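Local atomic coordinates of endopolygalacturonase (Chondrostereum purpureum, PDB entry 1K5C), a protein that probably hydrolyses the alpha-1,4 linkages between galacturonosyl units within polygalacturonate chains. Residues A[249-254]-A[287-292]; A[278-283]-A[310-315]; A[293-298]-A[317-322]. All coordinates share one frame; numbering follows the deposited sequence.

From the N terminus the chain first reaches 249-254, then 278-283, then 287-292 and 293-298, and last 310-315 and 317-322. Interaction 1 joins 249-254 to 287-292 and closes a loop of about one turn of a right-handed parallel beta-helix. Interaction 2 opens inside that loop, at 278-283, and closes beyond it at 310-315, so the two cross. Interaction 3 opens after interaction 1 has closed, and it crosses interaction 2. Each pairs one turn with the next, near the C-terminal end of the helix. Interactions 1 and 2 meet where strand 285-289 lies beside strand 306-315. Interactions 1 and 3 meet where Lys253 O probably accepts a hydrogen bond from Thr294 N.

Interaction 1. Residues A[249-254]-A[287-292]; sequences SGIAKY and IKVNNA
Strand ends 249-251 and 287-289 run in the same general sense, 46° apart, with Ile251 and Val289 paired in a parallel bridge at a CA to CA distance of 4.5 Å. A hydrogen bond comes just past that bridge. Asn290 N donates to Ile251 O over 2.8 Å and is nearly straight, with 170° at the hydrogen. The side chain of Asn290 folds back over the same carbonyl. Its CG stands beside its own backbone N, anti to the carbonyl carbon (chi1 -70°), and comes within 3.3 Å of Ile251 O. The two ends of the amide then meet different residues. OD1 lies 3.6 Å from Gly250 CA, while ND2 faces the backbone of Ala252. A water completes this end: it accepts from Asn290 ND2 and donates to Gly250 O, and so bridges the two segments. These are successive turns of the right-handed parallel beta-helix of glycoside hydrolase family 28, and the contact lies where the chain leaves one face of the helix and turns toward the next. Gly250, just before the corner at 252-253, has a positive phi, which by itself favours glycine. On the inner side, the apolar groups stack turn on turn. Val289 CG1 rests 4.0 Å from Ile251 CB, and Ile251 CG1 reaches Ile287 CG2 at 4.3 Å. The stack goes on into the following turn, where Val314 meets both Ile287 and Val289. On the outer side, Ser249 and Lys288 touch through their CB atoms. Between the backbones, Lys288 O receives a CA-H...O contact from Ser249 CA at 3.3 Å. Beyond its CG, the Lys288 chain runs extended and away from 249-254.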
loop_
_atom_site.group_PDB
_atom_site.type_symbol
_atom_site.label_atom_id
_atom_site.label_comp_id
_atom_site.label_asym_id
_atom_site.label_seq_id
_atom_site.Cartn_x
_atom_site.Cartn_y
_atom_site.Cartn_z
ATOM N N SER A 249 -10.236 -14.220 1.056
ATOM C CA SER A 249 -11.038 -14.991 2.003
ATOM C C SER A 249 -10.801 -14.452 3.417
ATOM O O SER A 249 -9.866 -13.689 3.693
ATOM C CB SER A 249 -10.722 -16.479 1.887
ATOM O OG SER A 249 -9.364 -16.740 2.173
ATOM N N GLY A 250 -11.659 -14.872 4.336
ATOM C CA GLY A 250 -11.481 -14.512 5.730
ATOM C C GLY A 250 -11.733 -13.021 5.961
ATOM O O GLY A 250 -11.017 -12.424 6.766
ATOM N N ILE A 251 -12.711 -12.435 5.279
ATOM C CA ILE A 251 -12.941 -10.981 5.341
ATOM C C ILE A 251 -13.992 -10.663 6.387
ATOM O O ILE A 251 -15.117 -11.180 6.401
ATOM C CB ILE A 251 -13.367 -10.472 3.965
ATOM C CG1 ILE A 251 -12.310 -10.753 2.892
ATOM C CG2 ILE A 251 -13.692 -8.985 4.078
ATOM C CD1 ILE A 251 -10.883 -10.285 3.272
ATOM N N ALA A 252 -13.625 -9.717 7.289
ATOM C CA ALA A 252 -14.465 -9.441 8.449
ATOM C C ALA A 252 -15.552 -8.428 8.215
ATOM O O ALA A 252 -16.645 -8.544 8.841
ATOM C CB ALA A 252 -13.606 -8.969 9.638
ATOM N N LYS A 253 -15.353 -7.418 7.388
ATOM C CA LYS A 253 -16.277 -6.298 7.300
ATOM C C LYS A 253 -16.910 -6.182 5.919
ATOM O O LYS A 253 -18.168 -6.274 5.821
ATOM C CB LYS A 253 -15.687 -4.935 7.716
ATOM C CG LYS A 253 -16.811 -4.010 8.152
ATOM C CD LYS A 253 -16.286 -2.661 8.658
ATOM C CE LYS A 253 -17.465 -1.787 9.117
ATOM N NZ LYS A 253 -17.008 -0.500 9.663
ATOM N N TYR A 254 -16.144 -5.937 4.847
ATOM C CA TYR A 254 -16.700 -5.865 3.500
ATOM C C TYR A 254 -15.813 -6.597 2.508
ATOM O O TYR A 254 -14.608 -6.324 2.432
ATOM C CB TYR A 254 -16.809 -4.436 2.961
ATOM C CG TYR A 254 -17.825 -3.545 3.634
ATOM C CD1 TYR A 254 -19.125 -3.474 3.092
ATOM C CD2 TYR A 254 -17.524 -2.760 4.715
ATOM C CE1 TYR A 254 -20.097 -2.651 3.682
ATOM C CE2 TYR A 254 -18.498 -1.899 5.293
ATOM C CZ TYR A 254 -19.764 -1.884 4.729
ATOM O OH TYR A 254 -20.730 -1.043 5.305
ATOM N N ILE A 287 -14.197 -13.883 -3.666
ATOM C CA ILE A 287 -14.068 -13.286 -2.321
ATOM C C ILE A 287 -15.036 -13.988 -1.375
ATOM O O ILE A 287 -16.225 -14.055 -1.659
ATOM C CB ILE A 287 -14.404 -11.759 -2.362
ATOM C CG1 ILE A 287 -13.618 -11.045 -3.446
ATOM C CG2 ILE A 287 -14.242 -11.166 -0.969
ATOM C CD1 ILE A 287 -13.831 -9.526 -3.478
ATOM N N LYS A 288 -14.508 -14.546 -0.310
ATOM C CA LYS A 288 -15.310 -15.227 0.736
ATOM C C LYS A 288 -15.269 -14.377 1.978
ATOM O O LYS A 288 -14.167 -14.014 2.457
ATOM C CB LYS A 288 -14.759 -16.621 1.017
ATOM C CG LYS A 288 -14.801 -17.529 -0.228
ATOM C CD LYS A 288 -14.226 -18.953 -0.069
ATOM C CE LYS A 288 -13.962 -19.685 -1.365
ATOM N NZ LYS A 288 -13.376 -21.119 -1.421
ATOM N N VAL A 289 -16.436 -14.037 2.515
ATOM C CA VAL A 289 -16.513 -13.179 3.661
ATOM C C VAL A 289 -17.075 -13.952 4.866
ATOM O O VAL A 289 -17.794 -14.961 4.740
ATOM C CB VAL A 289 -17.316 -11.887 3.389
ATOM C CG1 VAL A 289 -16.859 -11.178 2.115
ATOM C CG2 VAL A 289 -18.832 -12.130 3.350
ATOM N N ASN A 290 -16.775 -13.431 6.049
ATOM C CA ASN A 290 -17.198 -14.033 7.306
ATOM C C ASN A 290 -18.673 -13.834 7.558
ATOM O O ASN A 290 -19.352 -13.040 6.896
ATOM C CB ASN A 290 -16.431 -13.391 8.466
ATOM C CG ASN A 290 -14.962 -13.816 8.434
ATOM O OD1 ASN A 290 -14.522 -14.676 7.678
ATOM N ND2 ASN A 290 -14.193 -13.141 9.304
ATOM N N ASN A 291 -19.183 -14.539 8.583
ATOM C CA ASN A 291 -20.620 -14.576 8.794
ATOM C C ASN A 291 -21.265 -13.211 9.056
ATOM O O ASN A 291 -22.407 -13.028 8.565
ATOM C CB ASN A 291 -20.947 -15.482 10.011
ATOM C CG ASN A 291 -20.805 -16.935 9.616
ATOM O OD1 ASN A 291 -20.547 -17.307 8.458
ATOM N ND2 ASN A 291 -20.981 -17.791 10.572
ATOM N N ALA A 292 -20.587 -12.338 9.768
ATOM C CA ALA A 292 -21.134 -11.025 10.082
ATOM C C ALA A 292 -20.782 -9.959 9.071
ATOM O O ALA A 292 -21.149 -8.810 9.223
ATOM C CB ALA A 292 -20.639 -10.535 11.456
HETATM O O HOH W 1 -11.193 -13.524 9.817
#

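Interaction 2. Residues A[278-283]-A[310-315]; sequences VNFTGG and SQLTVT
Gln311 binds the 278-283 segment twice, once through its backbone and once through its side chain. Gln311 N donates to Phe280 O over 3.0 Å. Gln311 NE2 donates to Gly282 O over 2.8 Å, and that oxygen lies 21° out of the amide plane. The side chain bends at chi2 (-67°), which turns CD back from an extended course. Gln311 CG lies 3.3 Å from Gly282 O, so the aliphatic part packs on the same turn that the amide binds. An alanine here would probably leave Gly282 O without its amide donor and the turn at 282-283 freer to move. In the interior of the beta-helix, Phe280 and Leu312 lie side by side and point the same way. Leu312 CD2 sits over the centre of the Phe280 ring, 4.1 Å from the centroid, in a CH-pi contact. Leu312 CD1 reaches Phe280 CD2 at 3.8 Å. Leu312, just past the corner at 310-311, thus packs on Phe280 of the preceding turn in the apolar interior of the parallel beta-helix. Phe280 also stacks on Tyr243 of strand 237-244 and meets Trp309 edge to face. Strand 285-289 adds Thr285, which touches both Phe280 and Leu312, and Ile287, which packs on Leu312.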
loop_
_atom_site.group_PDB
_atom_site.type_symbol
_atom_site.label_atom_id
_atom_site.label_comp_id
_atom_site.label_asym_id
_atom_site.label_seq_id
_atom_site.Cartn_x
_atom_site.Cartn_y
_atom_site.Cartn_z
ATOM N N VAL A 278 -14.535 0.964 -13.446
ATOM C CA VAL A 278 -14.033 0.014 -12.443
ATOM C C VAL A 278 -14.561 -1.393 -12.834
ATOM O O VAL A 278 -15.781 -1.593 -12.829
ATOM C CB VAL A 278 -14.498 0.398 -11.027
ATOM C CG1 VAL A 278 -14.033 -0.652 -10.031
ATOM C CG2 VAL A 278 -13.977 1.786 -10.677
ATOM N N ASN A 279 -13.661 -2.317 -13.149
ATOM C CA ASN A 279 -14.028 -3.628 -13.695
ATOM C C ASN A 279 -13.445 -4.752 -12.848
ATOM O O ASN A 279 -12.322 -4.620 -12.311
ATOM C CB ASN A 279 -13.469 -3.778 -15.134
ATOM C CG ASN A 279 -14.266 -3.060 -16.187
ATOM O OD1 ASN A 279 -15.248 -2.390 -15.950
ATOM N ND2 ASN A 279 -13.935 -3.336 -17.484
ATOM N N PHE A 280 -14.149 -5.880 -12.845
ATOM C CA PHE A 280 -13.626 -7.184 -12.364
ATOM C C PHE A 280 -13.720 -8.118 -13.600
ATOM O O PHE A 280 -14.784 -8.655 -13.893
ATOM C CB PHE A 280 -14.420 -7.769 -11.222
ATOM C CG PHE A 280 -14.309 -7.010 -9.900
ATOM C CD1 PHE A 280 -15.047 -5.882 -9.646
ATOM C CD2 PHE A 280 -13.429 -7.501 -8.898
ATOM C CE1 PHE A 280 -14.970 -5.222 -8.411
ATOM C CE2 PHE A 280 -13.360 -6.836 -7.677
ATOM C CZ PHE A 280 -14.116 -5.714 -7.430
ATOM N N THR A 281 -12.575 -8.226 -14.312
ATOM C CA THR A 281 -12.497 -8.996 -15.570
ATOM C C THR A 281 -11.234 -9.835 -15.552
ATOM O O THR A 281 -10.406 -9.751 -14.663
ATOM C CB THR A 281 -12.532 -8.042 -16.779
ATOM O OG1 THR A 281 -11.476 -7.076 -16.590
ATOM C CG2 THR A 281 -13.876 -7.332 -16.911
ATOM N N GLY A 282 -11.099 -10.677 -16.604
ATOM C CA GLY A 282 -9.897 -11.517 -16.722
ATOM C C GLY A 282 -10.115 -12.776 -15.908
ATOM O O GLY A 282 -11.143 -13.465 -16.065
ATOM N N GLY A 283 -9.170 -13.130 -15.067
ATOM C CA GLY A 283 -9.351 -14.296 -14.174
ATOM C C GLY A 283 -10.387 -13.966 -13.109
ATOM O O GLY A 283 -10.555 -12.798 -12.701
ATOM N N SER A 310 -18.193 -8.977 -14.384
ATOM C CA SER A 310 -18.572 -10.355 -14.719
ATOM C C SER A 310 -17.757 -11.372 -14.022
ATOM O O SER A 310 -18.264 -12.474 -13.770
ATOM C CB SER A 310 -18.449 -10.518 -16.254
ATOM O OG SER A 310 -17.093 -10.226 -16.688
ATOM N N GLN A 311 -16.477 -11.080 -13.707
ATOM C CA GLN A 311 -15.605 -12.105 -13.109
ATOM C C GLN A 311 -15.549 -12.041 -11.583
ATOM O O GLN A 311 -14.761 -12.780 -10.977
ATOM C CB GLN A 311 -14.195 -12.023 -13.725
ATOM C CG GLN A 311 -14.219 -12.454 -15.227
ATOM C CD GLN A 311 -14.543 -13.943 -15.331
ATOM O OE1 GLN A 311 -15.690 -14.338 -15.405
ATOM N NE2 GLN A 311 -13.542 -14.781 -15.273
ATOM N N LEU A 312 -16.413 -11.224 -10.958
ATOM C CA LEU A 312 -16.457 -11.186 -9.488
ATOM C C LEU A 312 -17.447 -12.209 -8.953
ATOM O O LEU A 312 -18.622 -12.230 -9.380
ATOM C CB LEU A 312 -16.903 -9.775 -9.053
ATOM C CG LEU A 312 -17.059 -9.554 -7.566
ATOM C CD1 LEU A 312 -15.695 -9.786 -6.829
ATOM C CD2 LEU A 312 -17.605 -8.151 -7.260
ATOM N N THR A 313 -17.021 -12.964 -7.966
ATOM C CA THR A 313 -17.930 -13.831 -7.169
ATOM C C THR A 313 -17.649 -13.532 -5.693
ATOM O O THR A 313 -16.497 -13.714 -5.282
ATOM C CB THR A 313 -17.744 -15.321 -7.477
ATOM O OG1 THR A 313 -18.002 -15.558 -8.856
ATOM C CG2 THR A 313 -18.658 -16.148 -6.577
ATOM N N VAL A 314 -18.653 -13.121 -4.963
ATOM C CA VAL A 314 -18.511 -12.894 -3.523
ATOM C C VAL A 314 -19.558 -13.766 -2.809
ATOM O O VAL A 314 -20.740 -13.706 -3.195
ATOM C CB VAL A 314 -18.705 -11.418 -3.128
ATOM C CG1 VAL A 314 -18.332 -11.219 -1.632
ATOM C CG2 VAL A 314 -17.880 -10.471 -4.000
ATOM N N THR A 315 -19.122 -14.522 -1.818
ATOM C CA THR A 315 -19.993 -15.422 -1.065
ATOM C C THR A 315 -19.744 -15.226 0.449
ATOM O O THR A 315 -18.736 -14.686 0.860
ATOM C CB THR A 315 -19.757 -16.895 -1.463
ATOM O OG1 THR A 315 -18.366 -17.226 -1.235
ATOM C CG2 THR A 315 -20.132 -17.149 -2.944
#

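Interaction 3. Residues A[293-298]-A[317-322]; sequences ATRVTV and GKAGTI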
loop_
_atom_site.group_PDB
_atom_site.type_symbol
_atom_site.label_atom_id
_atom_site.label_comp_id
_atom_site.label_asym_id
_atom_site.label_seq_id
_atom_site.Cartn_x
_atom_site.Cartn_y
_atom_site.Cartn_z
ATOM N N ALA A 293 -20.024 -10.353 8.008
ATOM C CA ALA A 293 -19.543 -9.387 7.034
ATOM C C ALA A 293 -20.600 -9.100 5.973
ATOM O O ALA A 293 -21.578 -9.847 5.809
ATOM C CB ALA A 293 -18.295 -9.939 6.365
ATOM N N THR A 294 -20.368 -8.013 5.245
ATOM C CA THR A 294 -21.133 -7.641 4.052
ATOM C C THR A 294 -20.357 -8.027 2.801
ATOM O O THR A 294 -19.132 -7.858 2.747
ATOM C CB THR A 294 -21.411 -6.136 4.076
ATOM O OG1 THR A 294 -22.223 -5.834 5.226
ATOM C CG2 THR A 294 -22.127 -5.663 2.834
ATOM N N ARG A 295 -21.044 -8.550 1.789
ATOM C CA ARG A 295 -20.380 -8.931 0.527
ATOM C C ARG A 295 -19.877 -7.709 -0.250
ATOM O O ARG A 295 -18.663 -7.507 -0.347
ATOM C CB ARG A 295 -21.307 -9.821 -0.315
ATOM C CG ARG A 295 -21.506 -11.216 0.356
ATOM C CD ARG A 295 -22.254 -12.161 -0.540
ATOM N NE ARG A 295 -23.650 -11.849 -0.865
ATOM C CZ ARG A 295 -24.660 -12.222 -0.052
ATOM N NH1 ARG A 295 -24.462 -12.808 1.121
ATOM N NH2 ARG A 295 -25.919 -11.960 -0.421
ATOM N N VAL A 296 -20.800 -6.921 -0.792
ATOM C CA VAL A 296 -20.432 -5.756 -1.619
ATOM C C VAL A 296 -21.313 -4.572 -1.271
ATOM O O VAL A 296 -22.542 -4.677 -1.305
ATOM C CB VAL A 296 -20.635 -6.109 -3.104
ATOM C CG1 VAL A 296 -20.430 -4.878 -4.003
ATOM C CG2 VAL A 296 -19.736 -7.252 -3.548
ATOM N N THR A 297 -20.689 -3.426 -1.023
ATOM C CA THR A 297 -21.410 -2.154 -0.975
ATOM C C THR A 297 -20.697 -1.163 -1.913
ATOM O O THR A 297 -19.465 -1.031 -1.855
ATOM C CB THR A 297 -21.545 -1.589 0.437
ATOM O OG1 THR A 297 -22.583 -2.402 1.075
ATOM C CG2 THR A 297 -21.958 -0.118 0.510
ATOM N N VAL A 298 -21.505 -0.488 -2.726
ATOM C CA VAL A 298 -21.066 0.625 -3.563
ATOM C C VAL A 298 -21.897 1.828 -3.121
ATOM O O VAL A 298 -23.132 1.755 -3.169
ATOM C CB VAL A 298 -21.297 0.327 -5.059
ATOM C CG1 VAL A 298 -20.968 1.571 -5.890
ATOM C CG2 VAL A 298 -20.464 -0.890 -5.487
ATOM N N GLY A 317 -21.609 -14.204 4.458
ATOM C CA GLY A 317 -22.101 -12.956 5.026
ATOM C C GLY A 317 -23.473 -12.589 4.509
ATOM O O GLY A 317 -24.352 -13.449 4.264
ATOM N N LYS A 318 -23.707 -11.280 4.395
ATOM C CA LYS A 318 -24.997 -10.729 3.977
ATOM C C LYS A 318 -24.805 -9.771 2.821
ATOM O O LYS A 318 -23.709 -9.283 2.527
ATOM C CB LYS A 318 -25.678 -10.013 5.123
ATOM C CG LYS A 318 -25.004 -8.728 5.550
ATOM C CD LYS A 318 -25.752 -8.024 6.672
ATOM C CE LYS A 318 -25.073 -6.767 7.133
ATOM N NZ LYS A 318 -25.806 -6.151 8.275
ATOM N N ALA A 319 -25.909 -9.505 2.117
ATOM C CA ALA A 319 -25.878 -8.554 1.025
ATOM C C ALA A 319 -25.608 -7.153 1.511
ATOM O O ALA A 319 -26.116 -6.744 2.541
ATOM C CB ALA A 319 -27.280 -8.545 0.354
ATOM N N GLY A 320 -24.878 -6.390 0.726
ATOM C CA GLY A 320 -24.730 -4.940 0.957
ATOM C C GLY A 320 -25.735 -4.159 0.112
ATOM O O GLY A 320 -26.835 -4.662 -0.206
ATOM N N THR A 321 -25.367 -2.912 -0.182
ATOM C CA THR A 321 -26.248 -2.026 -0.952
ATOM C C THR A 321 -25.458 -1.450 -2.113
ATOM O O THR A 321 -24.249 -1.202 -2.028
ATOM C CB THR A 321 -26.797 -0.893 -0.072
ATOM O OG1 THR A 321 -25.736 -0.167 0.584
ATOM C CG2 THR A 321 -27.728 -1.448 1.029
ATOM N N ILE A 322 -26.191 -1.210 -3.227
ATOM C CA ILE A 322 -25.584 -0.648 -4.435
ATOM C C ILE A 322 -26.264 0.661 -4.777
ATOM O O ILE A 322 -27.462 0.690 -5.123
ATOM C CB ILE A 322 -25.713 -1.594 -5.641
ATOM C CG1 ILE A 322 -25.115 -2.989 -5.399
ATOM C CG2 ILE A 322 -25.123 -0.920 -6.911
ATOM C CD1 ILE A 322 -23.634 -2.914 -5.207
HETATM O O HOH W 2 -23.668 -7.790 -1.646
HETATM O O HOH W 3 -24.895 1.807 -0.984
#
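The guanidinium of Arg295 lies with one face against the backbone of 317-322. Ala319 N is 3.3 Å above its plane and Lys318 C is on the same face, both offset toward the rim. Gly317 O is at the edge, near the plane, 3.2 Å from Arg295 NH1. A bend at chi3 (-66°) turns NE out of line with the aliphatic chain. Partners beyond the two segments hold the charged end: NH2 forms a salt bridge with the C-terminal carboxylate of Leu335, NE bonds Tyr334 O and NH1 bonds Gly316 O. The backbones run nearly parallel. Lys318 N donates to Ala293 O, and Arg295 N donates to Lys318 O over 2.9 Å. Further on, Thr297 OG1 accepts Thr321 N over 3.1 Å, a side chain standing in for a backbone carbonyl. Val298 N then donates to Thr321 O, and Val298 pairs with Ile322 in a parallel bridge. Between these bonds a water accepts from both Val296 N and Gly320 N. Gly320 is tightly packed, with its CA 3.3 Å from Thr294 CG2, and a side chain there would clash with Val296 O and Thr297 OG1. On the inner side Ile322 CD1 fits between Val296 CG1 and Val298 CG2, at 3.9 and 3.8 Å. Strand 322-323 is the outermost strand of its parallel sheet, so the contact lies at the C-terminal end of the beta-helix. Its chemistry is mixed: apolar groups pack on the side of Val296, Val298 and Ile322, while a threonine hydroxyl and a water span the gap where regular strand bonding lapses. The pairing of Arg295 with Leu335, outside the two segments, probably offsets some of the charge of the chain end and ties the last residues to this turn.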